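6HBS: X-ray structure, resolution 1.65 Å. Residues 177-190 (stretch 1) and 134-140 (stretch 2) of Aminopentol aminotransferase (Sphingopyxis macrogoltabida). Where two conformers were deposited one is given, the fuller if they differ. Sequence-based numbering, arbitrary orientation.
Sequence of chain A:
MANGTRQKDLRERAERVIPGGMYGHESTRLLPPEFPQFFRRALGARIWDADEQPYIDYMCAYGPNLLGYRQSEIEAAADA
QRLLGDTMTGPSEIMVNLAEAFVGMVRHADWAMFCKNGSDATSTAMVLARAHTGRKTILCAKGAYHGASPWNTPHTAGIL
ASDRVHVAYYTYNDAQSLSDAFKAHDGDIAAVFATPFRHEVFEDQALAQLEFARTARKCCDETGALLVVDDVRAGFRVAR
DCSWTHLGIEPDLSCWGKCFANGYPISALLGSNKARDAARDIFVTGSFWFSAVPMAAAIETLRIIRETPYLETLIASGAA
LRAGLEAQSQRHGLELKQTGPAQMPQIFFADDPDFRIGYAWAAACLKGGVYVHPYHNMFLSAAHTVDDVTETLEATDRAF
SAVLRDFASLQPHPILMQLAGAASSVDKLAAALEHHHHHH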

# COMPACT_ATOMS: atom_id res chain seq x y z
N SER A 177 32.81 -4.38 8.91
CA SER A 177 31.62 -4.15 9.73
C SER A 177 30.58 -5.23 9.42
O SER A 177 29.96 -5.80 10.32
CB SER A 177 31.04 -2.78 9.49
OG SER A 177 29.98 -2.51 10.36
N LEU A 178 30.36 -5.49 8.13
CA LEU A 178 29.37 -6.48 7.73
C LEU A 178 29.81 -7.89 8.17
O LEU A 178 29.01 -8.63 8.71
CB LEU A 178 29.18 -6.41 6.21
CG LEU A 178 28.11 -7.37 5.68
CD1 LEU A 178 26.81 -7.26 6.46
CD2 LEU A 178 27.91 -7.14 4.20
N SER A 179 31.07 -8.25 7.88
CA SER A 179 31.66 -9.52 8.34
C SER A 179 31.42 -9.68 9.84
O SER A 179 30.94 -10.72 10.30
CB SER A 179 33.14 -9.62 8.04
OG SER A 179 33.40 -9.41 6.66
N ASP A 180 31.76 -8.64 10.61
CA ASP A 180 31.60 -8.70 12.03
C ASP A 180 30.13 -8.90 12.41
O ASP A 180 29.86 -9.62 13.36
CB ASP A 180 32.13 -7.46 12.74
CG ASP A 180 33.65 -7.37 12.73
OD1 ASP A 180 34.31 -8.39 12.50
OD2 ASP A 180 34.15 -6.27 12.95
N ALA A 181 29.22 -8.22 11.71
CA ALA A 181 27.82 -8.34 12.04
C ALA A 181 27.36 -9.79 11.90
O ALA A 181 26.49 -10.26 12.68
CB ALA A 181 27.01 -7.41 11.15
N PHE A 182 27.88 -10.49 10.88
CA PHE A 182 27.55 -11.90 10.67
C PHE A 182 28.01 -12.72 11.89
O PHE A 182 27.34 -13.70 12.30
CB PHE A 182 28.18 -12.45 9.39
CG PHE A 182 27.29 -12.37 8.18
CD1 PHE A 182 27.30 -11.24 7.38
CD2 PHE A 182 26.44 -13.42 7.86
CE1 PHE A 182 26.45 -11.16 6.28
CE2 PHE A 182 25.60 -13.34 6.75
CZ PHE A 182 25.61 -12.22 5.97
N LYS A 183 29.18 -12.36 12.44
CA LYS A 183 29.78 -13.20 13.51
C LYS A 183 29.20 -12.83 14.87
O LYS A 183 29.17 -13.67 15.77
CB LYS A 183 31.31 -13.13 13.48
CG LYS A 183 31.92 -13.88 12.31
CD LYS A 183 33.34 -13.46 12.01
CE LYS A 183 33.78 -13.86 10.61
NZ LYS A 183 33.48 -15.29 10.35
N ALA A 184 28.73 -11.60 15.03
CA ALA A 184 28.13 -11.15 16.27
C ALA A 184 26.81 -11.89 16.54
O ALA A 184 26.44 -12.02 17.67
CB ALA A 184 27.93 -9.66 16.22
N HIS A 185 26.13 -12.35 15.49
CA HIS A 185 24.92 -13.15 15.55
C HIS A 185 25.18 -14.47 14.81
O HIS A 185 24.39 -14.90 13.94
CB HIS A 185 23.76 -12.35 14.95
CG HIS A 185 23.30 -11.23 15.83
ND1 HIS A 185 23.81 -9.95 15.73
CD2 HIS A 185 22.43 -11.22 16.85
CE1 HIS A 185 23.26 -9.20 16.65
NE2 HIS A 185 22.42 -9.95 17.36
N ASP A 186 26.35 -15.07 15.09
CA ASP A 186 26.80 -16.22 14.37
C ASP A 186 25.69 -17.29 14.32
O ASP A 186 25.11 -17.61 15.34
CB ASP A 186 28.00 -16.86 15.06
CG ASP A 186 28.69 -17.88 14.19
OD1 ASP A 186 29.34 -17.46 13.23
OD2 ASP A 186 28.57 -19.08 14.49
N GLY A 187 25.41 -17.81 13.12
CA GLY A 187 24.45 -18.90 12.91
C GLY A 187 22.99 -18.41 12.83
O GLY A 187 22.07 -19.22 12.64
N ASP A 188 22.74 -17.12 12.99
CA ASP A 188 21.34 -16.68 13.11
C ASP A 188 21.00 -15.61 12.08
O ASP A 188 20.04 -14.87 12.30
CB ASP A 188 21.05 -16.15 14.51
CG ASP A 188 19.57 -15.89 14.75
OD1 ASP A 188 18.73 -16.73 14.36
OD2 ASP A 188 19.26 -14.83 15.31
N ILE A 189 21.75 -15.49 10.98
CA ILE A 189 21.44 -14.40 10.01
C ILE A 189 20.43 -14.94 8.98
O ILE A 189 20.68 -15.89 8.24
CB ILE A 189 22.68 -13.81 9.31
CG1 ILE A 189 23.74 -13.35 10.31
CG2 ILE A 189 22.25 -12.69 8.35
CD1 ILE A 189 23.24 -12.36 11.31
N ALA A 190 19.28 -14.28 8.93
CA ALA A 190 18.22 -14.63 7.97
C ALA A 190 18.48 -13.92 6.65
O ALA A 190 18.31 -14.49 5.56
CB ALA A 190 16.89 -14.25 8.55
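Stretch 2, residues 134-140: GRKTILC

Residues 134-140 lie against stretch 1, from the helix through the turn to a strand that continues beyond the stretch, and the two stretches together bury 602 Å². Stretch 2 starts at Gly134, the first residue after a helix to leave helical phi/psi, with a positive phi of 70°. Arg135 is extended (-116/170), Lys136 leaves the extended conformation (-106/-34), and from Thr137 to Cys140 the chain runs as a strand that continues beyond the stretch. This strand is nearly antiparallel to helix 177-184, at 167° between their N-to-C directions with a closest axial approach of 9.9 Å, but it is parallel to strand 189-190; the type II turn from His185 to Asp188 lies between the helix and strand 189-190.

The parallel register is fixed by a bridge between Ile189 and Thr137, whose CA atoms are 4.7 Å apart. Thr137 takes part in two backbone hydrogen bonds, whose partners flank Ile189 in sequence: Thr137 N donates to Asp188 O at 2.9 Å, and Ala190 N donates to Thr137 O at 2.8 Å. The side chains of Ile189 and Thr137 lie on the same face of the sheet, with Ile189 CD1 3.8 Å from Thr137 CG2.

Leu139, the most covered residue at 103 Å², carries the strand's apolar contact with the helix. Its CA-to-CB bond points toward stretch 1, and its m,t rotamer (chi1 -64°, chi2 -177°) places CD1 among four side chains: Leu139 CD1 is 3.8 Å from Ile189 CD1, 3.9 Å from Ala181 CB, 3.9 Å from Phe182 CD1 and 4.2 Å from Leu178 CD1. The same methyl sits over one face of the Phe182 ring, with Leu139 CD1 4.1 Å from the ring centroid and 21° off the normal, a CH-pi contact.

Thr137, covered over 91 Å², is held by its side chain as well as its backbone. With chi1 at -58° (m), Thr137 OG1 donates to Asp188 OD2 at 2.7 Å, while Thr137 CG2 lies over a face of the His185 ring, 4.2 Å from its centroid. The other carboxylate oxygen of Asp188 accepts from the backbone, Lys136 N donating to Asp188 OD1 at 2.9 Å. One aspartate thus accepts from two successive residues through its side chain and again from Thr137 N through its carbonyl, clamping the start of the strand. The end of the Lys136 side chain leads away, though Lys136 CB stays 3.5 Å from Asp188 OD2.

Arg135, covered over 90 Å², points its CA-to-CB bond toward stretch 1 and reaches the beginning of strand 189-190 with the end of its side chain: Arg135 NH2 donates to Ile189 O at 3.0 Å with an angle of 167°, and the oxygen lies near the guanidinium plane, at its edge. On the way the chain passes the turn, with Arg135 CD 3.5 Å from Gly187 O. Beyond the bridge, Ala190 points toward stretch 2, its CB 3.8 Å from Arg135 O and 4.0 Å from Ile138 CD1.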

# COMPACT_ATOMS: atom_id res chain seq x y z
N GLY A 134 14.80 -20.17 8.88
CA GLY A 134 14.47 -20.55 10.26
C GLY A 134 15.29 -19.77 11.28
O GLY A 134 15.34 -20.17 12.42
N ARG A 135 15.85 -18.62 10.89
CA ARG A 135 16.67 -17.76 11.75
C ARG A 135 15.99 -16.42 11.96
O ARG A 135 14.99 -16.08 11.28
CB ARG A 135 18.06 -17.52 11.16
CG ARG A 135 18.83 -18.80 10.91
CD ARG A 135 19.97 -18.52 9.96
NE ARG A 135 20.58 -19.73 9.43
CZ ARG A 135 21.33 -19.78 8.35
NH1 ARG A 135 21.75 -20.96 7.92
NH2 ARG A 135 21.66 -18.67 7.70
N LYS A 136 16.52 -15.63 12.89
CA LYS A 136 15.82 -14.45 13.34
C LYS A 136 16.44 -13.14 12.80
O LYS A 136 15.68 -12.17 12.62
CB LYS A 136 15.80 -14.39 14.86
CG LYS A 136 15.01 -15.50 15.52
CD LYS A 136 14.98 -15.35 17.00
CE LYS A 136 14.20 -16.43 17.70
NZ LYS A 136 14.21 -16.20 19.16
N THR A 137 17.77 -13.09 12.64
CA THR A 137 18.44 -11.78 12.58
C THR A 137 18.43 -11.23 11.15
O THR A 137 18.87 -11.87 10.19
CB THR A 137 19.86 -11.80 13.19
OG1 THR A 137 19.77 -12.24 14.55
CG2 THR A 137 20.49 -10.43 13.14
N ILE A 138 17.97 -9.99 11.05
CA ILE A 138 18.01 -9.23 9.80
C ILE A 138 19.10 -8.16 9.92
O ILE A 138 19.07 -7.36 10.84
CB ILE A 138 16.62 -8.61 9.51
CG1 ILE A 138 15.56 -9.70 9.34
CG2 ILE A 138 16.69 -7.69 8.30
CD1 ILE A 138 15.65 -10.50 8.07
N LEU A 139 20.06 -8.17 9.00
CA LEU A 139 21.14 -7.16 9.04
C LEU A 139 20.81 -5.98 8.11
O LEU A 139 20.64 -6.18 6.91
CB LEU A 139 22.46 -7.81 8.62
CG LEU A 139 22.97 -8.90 9.56
CD1 LEU A 139 24.33 -9.43 9.09
CD2 LEU A 139 23.00 -8.43 10.99
N CYS A 140 20.80 -4.76 8.67
CA CYS A 140 20.60 -3.54 7.87
C CYS A 140 21.74 -2.57 8.18
O CYS A 140 22.38 -2.66 9.23
CB CYS A 140 19.25 -2.90 8.19
SG CYS A 140 17.86 -4.01 7.83